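Local structure of aminotransferase, class V family protein (Trichomonas vaginalis, 5F8V) at residues S79-F82 with S83-P86; F109-C112 with K113-F117; I176-S179 with S180-S184; F226-I229 with T230-Y233. The protein probably catalyses the pyridoxal-phosphate-dependent transfer of an amino group between O-phospho-L-serine and 2-oxoglutarate, a step of L-serine biosynthesis. All coordinates share one frame; numbering follows the deposited sequence.

Contact 1 of 4, residues S79-F82 with S83-P86; sequences SLQF and SAIP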
ATOM      1  N   SER A  79       5.147  -9.115  -2.913  1.00 14.71           N
ATOM      2  CA  SER A  79       4.913  -9.596  -4.279  1.00 14.68           C
ATOM      3  C   SER A  79       5.126  -8.529  -5.349  1.00 14.54           C
ATOM      4  O   SER A  79       5.571  -8.840  -6.454  1.00 14.71           O
ATOM      5  CB  SER A  79       3.514 -10.186  -4.422  1.00 14.91           C
ATOM      6  OG  SER A  79       3.304 -11.206  -3.461  1.00 15.14           O
ATOM      7  N   LEU A  80       4.805  -7.280  -5.030  1.00 14.39           N
ATOM      8  CA  LEU A  80       5.121  -6.166  -5.927  1.00 14.41           C
ATOM      9  C   LEU A  80       6.636  -5.972  -6.068  1.00 14.11           C
ATOM     10  O   LEU A  80       7.121  -5.653  -7.163  1.00 13.87           O
ATOM     11  CB  LEU A  80       4.450  -4.864  -5.444  1.00 14.79           C
ATOM     12  CG  LEU A  80       4.492  -3.685  -6.432  1.00 14.94           C
ATOM     13  CD1 LEU A  80       3.760  -4.013  -7.731  1.00 15.19           C
ATOM     14  CD2 LEU A  80       3.913  -2.425  -5.804  1.00 14.90           C
ATOM     15  N   GLN A  81       7.387  -6.182  -4.981  1.00 13.67           N
ATOM     16  CA  GLN A  81       8.848  -6.061  -5.044  1.00 13.76           C
ATOM     17  C   GLN A  81       9.482  -7.208  -5.851  1.00 13.48           C
ATOM     18  O   GLN A  81      10.510  -6.995  -6.488  1.00 13.21           O
ATOM     19  CB  GLN A  81       9.503  -5.947  -3.657  1.00 13.96           C
ATOM     20  CG  GLN A  81       8.848  -4.985  -2.663  1.00 14.25           C
ATOM     21  CD  GLN A  81       8.382  -3.678  -3.278  1.00 14.92           C
ATOM     22  OE1 GLN A  81       9.103  -3.051  -4.056  1.00 15.00           O
ATOM     23  NE2 GLN A  81       7.171  -3.252  -2.921  1.00 15.27           N
ATOM     24  N   PHE A  82       8.861  -8.388  -5.877  1.00 12.85           N
ATOM     25  CA  PHE A  82       9.312  -9.462  -6.803  1.00 13.09           C
ATOM     26  C   PHE A  82       9.376  -8.962  -8.256  1.00 13.14           C
ATOM     27  O   PHE A  82      10.268  -9.342  -9.007  1.00 13.17           O
ATOM     28  CB  PHE A  82       8.399 -10.704  -6.801  1.00 12.83           C
ATOM     29  CG  PHE A  82       8.239 -11.399  -5.472  1.00 13.00           C
ATOM     30  CD1 PHE A  82       9.066 -11.144  -4.372  1.00 12.86           C
ATOM     31  CD2 PHE A  82       7.249 -12.384  -5.344  1.00 13.28           C
ATOM     32  CE1 PHE A  82       8.883 -11.820  -3.179  1.00 12.80           C
ATOM     33  CE2 PHE A  82       7.075 -13.062  -4.152  1.00 13.25           C
ATOM     34  CZ  PHE A  82       7.892 -12.780  -3.070  1.00 13.05           C
ATOM     35  N   SER A  83       8.409  -8.139  -8.647  1.00 13.59           N
ATOM     36  CA  SER A  83       8.390  -7.538  -9.976  1.00 13.86           C
ATOM     37  C   SER A  83       9.441  -6.438 -10.108  1.00 14.09           C
ATOM     38  O   SER A  83      10.177  -6.397 -11.097  1.00 14.39           O
ATOM     39  CB  SER A  83       7.018  -6.958 -10.272  1.00 14.30           C
ATOM     40  OG  SER A  83       6.002  -7.910 -10.044  1.00 14.65           O
ATOM     41  N   ALA A  84       9.521  -5.569  -9.104  1.00 13.88           N
ATOM     42  CA  ALA A  84      10.415  -4.413  -9.148  1.00 14.11           C
ATOM     43  C   ALA A  84      11.894  -4.787  -9.137  1.00 14.28           C
ATOM     44  O   ALA A  84      12.703  -4.088  -9.739  1.00 14.40           O
ATOM     45  CB  ALA A  84      10.096  -3.439  -8.017  1.00 14.01           C
ATOM     46  N   ILE A  85      12.249  -5.892  -8.481  1.00 14.86           N
ATOM     47  CA  ILE A  85      13.653  -6.303  -8.371  1.00 14.92           C
ATOM     48  C   ILE A  85      14.345  -6.420  -9.750  1.00 15.09           C
ATOM     49  O   ILE A  85      15.355  -5.741  -9.981  1.00 15.09           O
ATOM     50  CB  ILE A  85      13.826  -7.599  -7.515  1.00 15.02           C
ATOM     51  CG1 ILE A  85      13.522  -7.337  -6.021  1.00 15.13           C
ATOM     52  CG2 ILE A  85      15.219  -8.205  -7.681  1.00 14.86           C
ATOM     53  CD1 ILE A  85      14.384  -6.307  -5.309  1.00 15.25           C
ATOM     54  N   PRO A  86      13.817  -7.261 -10.667  1.00 15.13           N
ATOM     55  CA  PRO A  86      14.472  -7.349 -11.974  1.00 15.09           C
ATOM     56  C   PRO A  86      14.419  -6.062 -12.807  1.00 14.92           C
ATOM     57  O   PRO A  86      15.410  -5.742 -13.462  1.00 15.05           O
ATOM     58  CB  PRO A  86      13.742  -8.509 -12.674  1.00 15.17           C
ATOM     59  CG  PRO A  86      12.466  -8.687 -11.925  1.00 14.94           C
ATOM     60  CD  PRO A  86      12.776  -8.290 -10.517  1.00 15.10           C
TER

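Contact 2 of 4, residues F109-C112 with K113-F117; sequences FDEC and KRLAF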
ATOM      1  N   PHE A 109      11.116 -16.155  -8.333  1.00 14.49           N
ATOM      2  CA  PHE A 109      11.682 -16.724  -9.548  1.00 14.91           C
ATOM      3  C   PHE A 109      10.667 -16.730 -10.687  1.00 14.71           C
ATOM      4  O   PHE A 109      10.991 -16.296 -11.798  1.00 14.65           O
ATOM      5  CB  PHE A 109      12.217 -18.134  -9.264  1.00 15.75           C
ATOM      6  CG  PHE A 109      12.527 -18.949 -10.493  1.00 16.48           C
ATOM      7  CD1 PHE A 109      11.688 -19.990 -10.883  1.00 16.92           C
ATOM      8  CD2 PHE A 109      13.681 -18.705 -11.238  1.00 17.35           C
ATOM      9  CE1 PHE A 109      11.986 -20.766 -12.004  1.00 17.48           C
ATOM     10  CE2 PHE A 109      13.980 -19.471 -12.365  1.00 17.82           C
ATOM     11  CZ  PHE A 109      13.131 -20.504 -12.747  1.00 17.64           C
ATOM     12  N   ASP A 110       9.443 -17.192 -10.410  1.00 14.58           N
ATOM     13  CA  ASP A 110       8.408 -17.312 -11.448  1.00 14.68           C
ATOM     14  C   ASP A 110       7.982 -15.955 -12.020  1.00 14.80           C
ATOM     15  O   ASP A 110       7.682 -15.856 -13.214  1.00 14.79           O
ATOM     16  CB  ASP A 110       7.168 -18.045 -10.915  1.00 15.12           C
ATOM     17  CG  ASP A 110       7.412 -19.531 -10.641  1.00 15.53           C
ATOM     18  OD1 ASP A 110       8.332 -20.141 -11.223  1.00 16.49           O
ATOM     19  OD2 ASP A 110       6.662 -20.099  -9.831  1.00 15.79           O
ATOM     20  N   GLU A 111       7.940 -14.920 -11.181  1.00 14.58           N
ATOM     21  CA  GLU A 111       7.586 -13.583 -11.658  1.00 15.33           C
ATOM     22  C   GLU A 111       8.657 -13.017 -12.597  1.00 15.49           C
ATOM     23  O   GLU A 111       8.325 -12.457 -13.645  1.00 14.53           O
ATOM     24  CB  GLU A 111       7.273 -12.640 -10.482  1.00 15.60           C
ATOM     25  CG  GLU A 111       7.063 -11.161 -10.818  1.00 15.98           C
ATOM     26  CD  GLU A 111       5.869 -10.865 -11.717  1.00 16.59           C
ATOM     27  OE1 GLU A 111       5.195 -11.788 -12.223  1.00 17.07           O
ATOM     28  OE2 GLU A 111       5.591  -9.671 -11.928  1.00 16.97           O
ATOM     29  N   CYS A 112       9.928 -13.183 -12.238  1.00 16.42           N
ATOM     30  CA  CYS A 112      11.032 -12.783 -13.121  1.00 17.33           C
ATOM     31  C   CYS A 112      11.007 -13.568 -14.456  1.00 18.16           C
ATOM     32  O   CYS A 112      11.168 -12.983 -15.526  1.00 17.42           O
ATOM     33  CB  CYS A 112      12.378 -12.956 -12.426  1.00 17.33           C
ATOM     34  SG  CYS A 112      13.758 -12.180 -13.315  1.00 17.76           S
ATOM     35  N   LYS A 113      10.762 -14.877 -14.380  1.00 19.51           N
ATOM     36  CA  LYS A 113      10.640 -15.716 -15.584  1.00 21.15           C
ATOM     37  C   LYS A 113       9.456 -15.251 -16.434  1.00 21.43           C
ATOM     38  O   LYS A 113       9.592 -15.073 -17.650  1.00 21.87           O
ATOM     39  CB  LYS A 113      10.507 -17.202 -15.218  1.00 22.37           C
ATOM     40  CG  LYS A 113      11.019 -18.164 -16.283  1.00 24.59           C
ATOM     41  CD  LYS A 113      11.341 -19.537 -15.693  1.00 25.74           C
ATOM     42  CE  LYS A 113      12.332 -20.323 -16.540  1.00 27.17           C
ATOM     43  NZ  LYS A 113      13.711 -19.743 -16.568  1.00 27.93           N
ATOM     44  N   ARG A 114       8.322 -15.007 -15.782  1.00 20.85           N
ATOM     45  CA  ARG A 114       7.120 -14.519 -16.458  1.00 21.86           C
ATOM     46  C   ARG A 114       7.346 -13.195 -17.195  1.00 22.29           C
ATOM     47  O   ARG A 114       6.980 -13.073 -18.365  1.00 22.52           O
ATOM     48  CB  ARG A 114       5.976 -14.360 -15.450  1.00 22.23           C
ATOM     49  CG  ARG A 114       4.643 -13.978 -16.070  1.00 22.95           C
ATOM     50  CD  ARG A 114       3.654 -13.453 -15.034  1.00 23.10           C
ATOM     51  NE  ARG A 114       2.855 -12.359 -15.604  1.00 23.62           N
ATOM     52  CZ  ARG A 114       3.080 -11.048 -15.455  1.00 22.93           C
ATOM     53  NH1 ARG A 114       4.089 -10.571 -14.716  1.00 22.29           N
ATOM     54  NH2 ARG A 114       2.262 -10.190 -16.053  1.00 22.70           N
ATOM     55  N   LEU A 115       7.934 -12.210 -16.511  1.00 22.08           N
ATOM     56  CA  LEU A 115       8.206 -10.904 -17.121  1.00 22.41           C
ATOM     57  C   LEU A 115       9.044 -11.013 -18.408  1.00 22.76           C
ATOM     58  O   LEU A 115       8.852 -10.224 -19.325  1.00 23.84           O
ATOM     59  CB  LEU A 115       8.890  -9.960 -16.126  1.00 22.32           C
ATOM     60  CG  LEU A 115       8.048  -9.471 -14.939  1.00 22.01           C
ATOM     61  CD1 LEU A 115       8.944  -8.818 -13.900  1.00 22.30           C
ATOM     62  CD2 LEU A 115       6.948  -8.515 -15.369  1.00 21.95           C
ATOM     63  N   ALA A 116       9.968 -11.976 -18.451  1.00 22.20           N
ATOM     64  CA  ALA A 116      10.718 -12.335 -19.660  1.00 22.42           C
ATOM     65  C   ALA A 116      11.433 -11.144 -20.300  1.00 22.13           C
ATOM     66  O   ALA A 116      11.102 -10.733 -21.408  1.00 22.16           O
ATOM     67  CB  ALA A 116       9.802 -13.027 -20.673  1.00 22.53           C
ATOM     68  N   PHE A 117      12.406 -10.585 -19.586  1.00 21.36           N
ATOM     69  CA  PHE A 117      13.208  -9.492 -20.125  1.00 21.60           C
ATOM     70  C   PHE A 117      14.109 -10.057 -21.233  1.00 20.98           C
ATOM     71  O   PHE A 117      14.882 -10.967 -20.961  1.00 19.69           O
ATOM     72  CB  PHE A 117      14.027  -8.818 -19.021  1.00 22.08           C
ATOM     73  CG  PHE A 117      13.197  -7.997 -18.068  1.00 22.43           C
ATOM     74  CD1 PHE A 117      12.812  -8.509 -16.830  1.00 22.81           C
ATOM     75  CD2 PHE A 117      12.789  -6.712 -18.410  1.00 23.06           C
ATOM     76  CE1 PHE A 117      12.046  -7.754 -15.949  1.00 22.70           C
ATOM     77  CE2 PHE A 117      12.017  -5.951 -17.532  1.00 23.11           C
ATOM     78  CZ  PHE A 117      11.653  -6.474 -16.296  1.00 22.78           C
TER
HETATM   79  O   HOH W   1      13.165 -11.862 -17.216  1.00 16.97           O

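Contact 3 of 4, residues I176-S179 with S180-S184; sequences IDMS and SNFLS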
ATOM      1  N   ILE A 176      17.698 -10.266  -1.024  1.00 11.91           N
ATOM      2  CA  ILE A 176      17.186 -11.133   0.018  1.00 11.66           C
ATOM      3  C   ILE A 176      15.749 -10.763   0.407  1.00 11.59           C
ATOM      4  O   ILE A 176      15.476  -9.624   0.821  1.00 11.57           O
ATOM      5  CB  ILE A 176      18.090 -11.115   1.279  1.00 11.43           C
ATOM      6  CG1 ILE A 176      19.579 -11.150   0.889  1.00 11.22           C
ATOM      7  CG2 ILE A 176      17.729 -12.267   2.200  1.00 11.34           C
ATOM      8  CD1 ILE A 176      20.547 -11.315   2.040  1.00 11.22           C
ATOM      9  N   ASP A 177      14.836 -11.725   0.274  1.00 11.54           N
ATOM     10  CA  ASP A 177      13.476 -11.570   0.822  1.00 11.82           C
ATOM     11  C   ASP A 177      13.515 -11.951   2.292  1.00 12.33           C
ATOM     12  O   ASP A 177      13.632 -13.138   2.636  1.00 12.32           O
ATOM     13  CB  ASP A 177      12.464 -12.430   0.060  1.00 11.73           C
ATOM     14  CG  ASP A 177      11.015 -12.241   0.548  1.00 11.53           C
ATOM     15  OD1 ASP A 177      10.740 -11.419   1.445  1.00 11.24           O
ATOM     16  OD2 ASP A 177      10.141 -12.931   0.011  1.00 10.95           O
ATOM     17  N   MET A 178      13.416 -10.933   3.148  1.00 12.52           N
ATOM     18  CA  MET A 178      13.376 -11.110   4.587  1.00 13.13           C
ATOM     19  C   MET A 178      11.999 -10.790   5.151  1.00 12.82           C
ATOM     20  O   MET A 178      11.875 -10.341   6.305  1.00 12.13           O
ATOM     21  CB  MET A 178      14.421 -10.205   5.220  1.00 13.75           C
ATOM     22  CG  MET A 178      15.845 -10.607   4.872  1.00 14.39           C
ATOM     23  SD  MET A 178      16.974  -9.623   5.868  1.00 16.40           S
ATOM     24  CE  MET A 178      18.498 -10.558   5.697  1.00 16.38           C
ATOM     25  N   SER A 179      10.961 -11.028   4.356  1.00 12.49           N
ATOM     26  CA  SER A 179       9.604 -10.629   4.759  1.00 12.72           C
ATOM     27  C   SER A 179       9.227 -11.211   6.119  1.00 12.92           C
ATOM     28  O   SER A 179       8.815 -10.473   7.022  1.00 14.09           O
ATOM     29  CB  SER A 179       8.592 -10.992   3.679  1.00 12.47           C
ATOM     30  OG  SER A 179       8.702 -10.085   2.590  1.00 12.17           O
ATOM     31  N   SER A 180       9.469 -12.500   6.305  1.00 12.86           N
ATOM     32  CA  SER A 180       9.051 -13.191   7.527  1.00 12.91           C
ATOM     33  C   SER A 180      10.096 -13.267   8.647  1.00 12.78           C
ATOM     34  O   SER A 180       9.822 -13.868   9.686  1.00 13.12           O
ATOM     35  CB  SER A 180       8.565 -14.596   7.168  1.00 13.02           C
ATOM     36  OG  SER A 180       9.561 -15.298   6.452  1.00 12.95           O
ATOM     37  N   ASN A 181      11.282 -12.681   8.466  1.00 12.74           N
ATOM     38  CA  ASN A 181      12.251 -12.603   9.576  1.00 12.74           C
ATOM     39  C   ASN A 181      12.946 -11.240   9.768  1.00 12.81           C
ATOM     40  O   ASN A 181      13.943 -11.141  10.496  1.00 12.32           O
ATOM     41  CB  ASN A 181      13.260 -13.773   9.497  1.00 12.59           C
ATOM     42  CG  ASN A 181      14.390 -13.540   8.501  1.00 12.71           C
ATOM     43  OD1 ASN A 181      14.358 -12.619   7.695  1.00 13.06           O
ATOM     44  ND2 ASN A 181      15.401 -14.397   8.557  1.00 13.00           N
ATOM     45  N   PHE A 182      12.391 -10.194   9.156  1.00 13.23           N
ATOM     46  CA  PHE A 182      12.992  -8.861   9.207  1.00 13.58           C
ATOM     47  C   PHE A 182      12.882  -8.322  10.610  1.00 13.67           C
ATOM     48  O   PHE A 182      11.791  -8.329  11.183  1.00 14.27           O
ATOM     49  CB  PHE A 182      12.278  -7.901   8.250  1.00 13.66           C
ATOM     50  CG  PHE A 182      13.018  -6.618   8.001  1.00 13.61           C
ATOM     51  CD1 PHE A 182      12.428  -5.387   8.281  1.00 13.67           C
ATOM     52  CD2 PHE A 182      14.291  -6.638   7.449  1.00 13.53           C
ATOM     53  CE1 PHE A 182      13.108  -4.199   8.033  1.00 13.85           C
ATOM     54  CE2 PHE A 182      14.977  -5.458   7.198  1.00 13.62           C
ATOM     55  CZ  PHE A 182      14.386  -4.238   7.489  1.00 13.75           C
ATOM     56  N   LEU A 183      14.009  -7.868  11.152  1.00 13.66           N
ATOM     57  CA  LEU A 183      14.116  -7.340  12.528  1.00 13.65           C
ATOM     58  C   LEU A 183      13.852  -8.398  13.618  1.00 13.30           C
ATOM     59  O   LEU A 183      13.492  -8.062  14.750  1.00 12.95           O
ATOM     60  CB  LEU A 183      13.232  -6.096  12.725  1.00 13.78           C
ATOM     61  CG  LEU A 183      13.422  -4.987  11.681  1.00 13.95           C
ATOM     62  CD1 LEU A 183      12.249  -4.028  11.706  1.00 14.11           C
ATOM     63  CD2 LEU A 183      14.738  -4.244  11.910  1.00 14.19           C
ATOM     64  N   SER A 184      14.060  -9.670  13.271  1.00 13.49           N
ATOM     65  CA  SER A 184      14.025 -10.762  14.238  1.00 13.55           C
ATOM     66  C   SER A 184      15.431 -11.085  14.724  1.00 13.67           C
ATOM     67  O   SER A 184      15.584 -11.873  15.651  1.00 13.63           O
ATOM     68  CB  SER A 184      13.383 -12.002  13.617  1.00 13.64           C
ATOM     69  OG  SER A 184      14.253 -12.627  12.692  1.00 13.91           O
TER
HETATM   70  O   HOH W   2      11.635 -14.075   4.646  1.00 11.28           O

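Contact 4 of 4, residues F226-I229 with T230-Y233; sequences FCPI and TMDY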
ATOM      1  N   PHE A 226       9.703  -0.031 -19.504  1.00 19.41           N
ATOM      2  CA  PHE A 226       8.346  -0.310 -19.011  1.00 19.64           C
ATOM      3  C   PHE A 226       8.241  -0.453 -17.490  1.00 19.22           C
ATOM      4  O   PHE A 226       7.247  -0.977 -16.993  1.00 19.74           O
ATOM      5  CB  PHE A 226       7.708  -1.520 -19.726  1.00 20.12           C
ATOM      6  CG  PHE A 226       7.905  -1.508 -21.216  1.00 21.08           C
ATOM      7  CD1 PHE A 226       7.172  -0.640 -22.017  1.00 21.60           C
ATOM      8  CD2 PHE A 226       8.834  -2.349 -21.817  1.00 21.44           C
ATOM      9  CE1 PHE A 226       7.357  -0.616 -23.390  1.00 22.20           C
ATOM     10  CE2 PHE A 226       9.028  -2.331 -23.195  1.00 22.39           C
ATOM     11  CZ  PHE A 226       8.286  -1.463 -23.983  1.00 22.26           C
ATOM     12  N   CYS A 227       9.229   0.044 -16.747  1.00 18.43           N
ATOM     13  CA  CYS A 227       9.121   0.080 -15.294  1.00 18.07           C
ATOM     14  C   CYS A 227       8.113   1.163 -14.930  1.00 17.45           C
ATOM     15  O   CYS A 227       8.264   2.292 -15.396  1.00 17.90           O
ATOM     16  CB  CYS A 227      10.467   0.390 -14.651  1.00 17.95           C
ATOM     17  SG  CYS A 227      10.461   0.205 -12.859  1.00 18.53           S
ATOM     18  N   PRO A 228       7.069   0.829 -14.135  1.00 16.32           N
ATOM     19  CA  PRO A 228       6.217   1.883 -13.605  1.00 15.98           C
ATOM     20  C   PRO A 228       7.050   2.859 -12.798  1.00 15.77           C
ATOM     21  O   PRO A 228       7.903   2.426 -12.029  1.00 14.87           O
ATOM     22  CB  PRO A 228       5.245   1.115 -12.714  1.00 16.09           C
ATOM     23  CG  PRO A 228       5.119  -0.191 -13.406  1.00 16.00           C
ATOM     24  CD  PRO A 228       6.547  -0.494 -13.754  1.00 16.23           C
ATOM     25  N   ILE A 229       6.836   4.155 -13.003  1.00 15.90           N
ATOM     26  CA  ILE A 229       7.731   5.160 -12.425  1.00 16.59           C
ATOM     27  C   ILE A 229       7.850   5.082 -10.893  1.00 16.14           C
ATOM     28  O   ILE A 229       8.951   5.254 -10.380  1.00 16.11           O
ATOM     29  CB  ILE A 229       7.395   6.602 -12.867  1.00 16.86           C
ATOM     30  CG1 ILE A 229       8.572   7.546 -12.533  1.00 17.40           C
ATOM     31  CG2 ILE A 229       6.096   7.085 -12.234  1.00 16.63           C
ATOM     32  CD1 ILE A 229       8.450   8.928 -13.143  1.00 17.69           C
ATOM     33  N   THR A 230       6.754   4.794 -10.174  1.00 16.43           N
ATOM     34  CA  THR A 230       6.823   4.653  -8.689  1.00 16.19           C
ATOM     35  C   THR A 230       7.605   3.416  -8.231  1.00 16.28           C
ATOM     36  O   THR A 230       8.032   3.351  -7.075  1.00 16.32           O
ATOM     37  CB  THR A 230       5.427   4.623  -8.008  1.00 15.95           C
ATOM     38  OG1 THR A 230       4.607   3.610  -8.605  1.00 15.75           O
ATOM     39  CG2 THR A 230       4.739   5.975  -8.120  1.00 16.13           C
ATOM     40  N   MET A 231       7.766   2.436  -9.123  1.00 16.47           N
ATOM     41  CA  MET A 231       8.542   1.229  -8.847  1.00 16.33           C
ATOM     42  C   MET A 231      10.017   1.325  -9.267  1.00 16.11           C
ATOM     43  O   MET A 231      10.761   0.342  -9.124  1.00 15.65           O
ATOM     44  CB  MET A 231       7.888   0.025  -9.540  1.00 16.94           C
ATOM     45  CG  MET A 231       6.477  -0.281  -9.057  1.00 17.44           C
ATOM     46  SD  MET A 231       5.647  -1.535 -10.049  1.00 18.40           S
ATOM     47  CE  MET A 231       6.739  -2.933  -9.824  1.00 17.15           C
ATOM     48  N   ASP A 232      10.433   2.476  -9.801  1.00 15.92           N
ATOM     49  CA  ASP A 232      11.844   2.756 -10.058  1.00 16.24           C
ATOM     50  C   ASP A 232      12.403   3.284  -8.752  1.00 16.88           C
ATOM     51  O   ASP A 232      12.027   4.375  -8.311  1.00 17.43           O
ATOM     52  CB  ASP A 232      11.998   3.787 -11.183  1.00 16.41           C
ATOM     53  CG  ASP A 232      13.455   4.019 -11.600  1.00 16.42           C
ATOM     54  OD1 ASP A 232      14.406   3.678 -10.856  1.00 16.41           O
ATOM     55  OD2 ASP A 232      13.650   4.576 -12.697  1.00 17.09           O
ATOM     56  N   TYR A 233      13.286   2.511  -8.125  1.00 17.14           N
ATOM     57  CA  TYR A 233      13.761   2.840  -6.787  1.00 17.29           C
ATOM     58  C   TYR A 233      14.608   4.122  -6.750  1.00 17.89           C
ATOM     59  O   TYR A 233      14.650   4.788  -5.718  1.00 17.20           O
ATOM     60  CB  TYR A 233      14.524   1.671  -6.157  1.00 16.86           C
ATOM     61  CG  TYR A 233      13.699   0.428  -5.827  1.00 16.88           C
ATOM     62  CD1 TYR A 233      12.469   0.512  -5.160  1.00 16.85           C
ATOM     63  CD2 TYR A 233      14.177  -0.843  -6.147  1.00 16.57           C
ATOM     64  CE1 TYR A 233      11.734  -0.635  -4.850  1.00 16.43           C
ATOM     65  CE2 TYR A 233      13.455  -1.989  -5.843  1.00 16.82           C
ATOM     66  CZ  TYR A 233      12.240  -1.889  -5.193  1.00 16.83           C
ATOM     67  OH  TYR A 233      11.546  -3.053  -4.896  1.00 16.40           O
TER

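Contact 1 of 4, residues S79-F82 with S83-P86
L80 and Q81 receive backbone bonds from A84 and I85 one turn further along helix 78-89, an alpha-helix of the class-V aminotransferase fold that kinks at P86. A84 N donates to L80 O at 3.1 Å, and S83 N adds a weak bond to the same oxygen. I85 N reaches Q81 O at 2.9 Å. I85 sets its CG1 branch beside its own backbone N (chi1 -69°), which brings that atom to 3.1 Å from Q81 O, a snug fit against an oxygen already bonded. Q81 has CG beside its backbone N (chi1 -45°) and bends at chi2 (-41°), and its amide ends over A84, with OE1 4.1 Å from A84 CB. Y233 OH holds OE1 by a hydrogen bond and G77 O holds NE2 weakly, a pair of bonds consistent with a set amide rotation. S83 lays CB 3.4 Å from L80 O, while its OG turns to E111. One face of the F82 ring lies against S79 CA, which stands 3.8 Å above the plane, toward the rim. S79 OG itself hydrogen-bonds the phosphate oxygen OP2 of the lysine-cofactor residue LLP at position 202, so this end of the helix belongs to the cofactor site. At the kink P86 has no amide hydrogen to offer, and its CD sits 3.1 Å from F82 O.

Contact 2 of 4, residues F109-C112 with K113-F117
E111 and R114 form a salt bridge along the last turns of helix 103-115, the connecting helix of a beta-alpha-beta unit between strands 95-98 and 121-124. R114 begins against the preceding turn: its CB lies 3.2 Å from D110 O, the oxygen that also accepts R114 N in the regular backbone bond. CG stands opposite the backbone N across the CA-CB bond (chi1 -175°) and the chain bends at chi3, running beside E111, with CD 3.6 Å from E111 OE1. At the tip NH1 donates to OE1 at 3.0 Å, a bent bond with an N-H...O angle of 138°. The carboxylate and guanidinium planes are almost parallel, 1° apart, yet they are stepped: NH1 comes to the syn side of OE1 from somewhat out of the carboxylate plane. The other nitrogen, NH2, reaches C227 O of the second subunit. E111 OE2 is bonded in turn to S83 OG and to I229 N of the second subunit, so the carboxylate ties this helix both to helix 78-89 and across the dimer interface. On another flank K113 runs beside F109, its CD 3.6 Å from F109 CZ at an oblique approach to the ring, while that ring packs on V122 and Y98 of the neighbouring strands. The helix ends at L115, and A116, with positive phi, turns the chain away; its N still makes a weak bond to C112 O. There water 1 donates to C112 O and accepts from F117 N, both at 2.8 Å.

Contact 3 of 4, residues I176-S179 with S180-S184
M178 and N181 close a turn where the chain leaves strand 174-177: N181 N donates to M178 O at 3.2 Å, coming from 67° out of the carbonyl plane. A type II beta turn, N181 to S184, follows directly, with L183 at positive phi in its third position. N181 O takes two donors on the same face of its plane, S184 N at 3.1 Å and S184 OG at 2.7 Å. Water 2 stitches the first bend, donating to D177 O and accepting from S180 N. Before the bend, D177 OD1 makes an Asx turn with S179 N (2.9 Å) and also accepts S179 OG on its syn lone pair at 2.7 Å. Two donors on OD1 probably help to set the carboxylate, whose OD2 lies close to the pyridine N1 of LLP at position 202, where fold-type I aminotransferases place an aspartate. N181 CG sits between its backbone N and carbonyl carbon (chi1 81°), with OD1 3.5 Å from M178 CB; its ND2 is bonded to D155 and E163. F182 brings ring atom CD2 to 4.2 Å from M178 CB, an oblique apolar touch. M178 also packs on I196 and F182 on A198, both of strand 193-199; S179 touches A78 at the start of helix 78-89, and F182 and L183 lean on L59 and L63 of helix 46-63.

Contact 4 of 4, residues F226-I229 with T230-Y233
P228 and M231 face each other round a short 3-10 turn that leads into helix 233-238, in the loop following strand 209-215. Their side chains meet at an angle: M231 SD rests against the proline ring, 3.7 Å from P228 CG and 3.8 Å from P228 CB. The methionine gets there with CG beside its backbone N (chi1 -62°) and bends at its last torsion. In the backbone, M231 N donates to P228 O at 2.9 Å and D232 N to I229 O at 3.2 Å, each from well above the carbonyl plane. C227 points its side chain toward 230-233, with SG 4.2 Å from M231 CB and 3.7 Å from M231 O. D232 is the N-cap of helix 233-238, its side chain bonding a backbone N just beyond Y233, and its OD1 also makes a salt bridge with R234. The turn lies in the dimer interface, where M231 packs on M231 and P228 on S83 of the second subunit. The Y233 ring has M231 O 4.3 Å above its plane, over its centre.

Overall arrangement
Contact 1 is the hub. Its centre lies about 10 Å from those of contacts 2 and 4 and about 16 Å from that of contact 3, and it touches all three. S83 OG and E111 OE2 come within 2.6 Å towards contact 2, as do Q81 OE1 and Y233 OH towards contact 4; F82 CE1 lies 3.6 Å from D177 OD2 of contact 3. At the lysine-bound cofactor, contact 1 hydrogen-bonds the phosphate, while D177 of contact 3 lies close to the pyridine nitrogen. Within one chain contacts 2 and 4 stay about 6 Å apart at their nearest atoms, but in the dimer contact 2 of one subunit bonds contact 4 of the other.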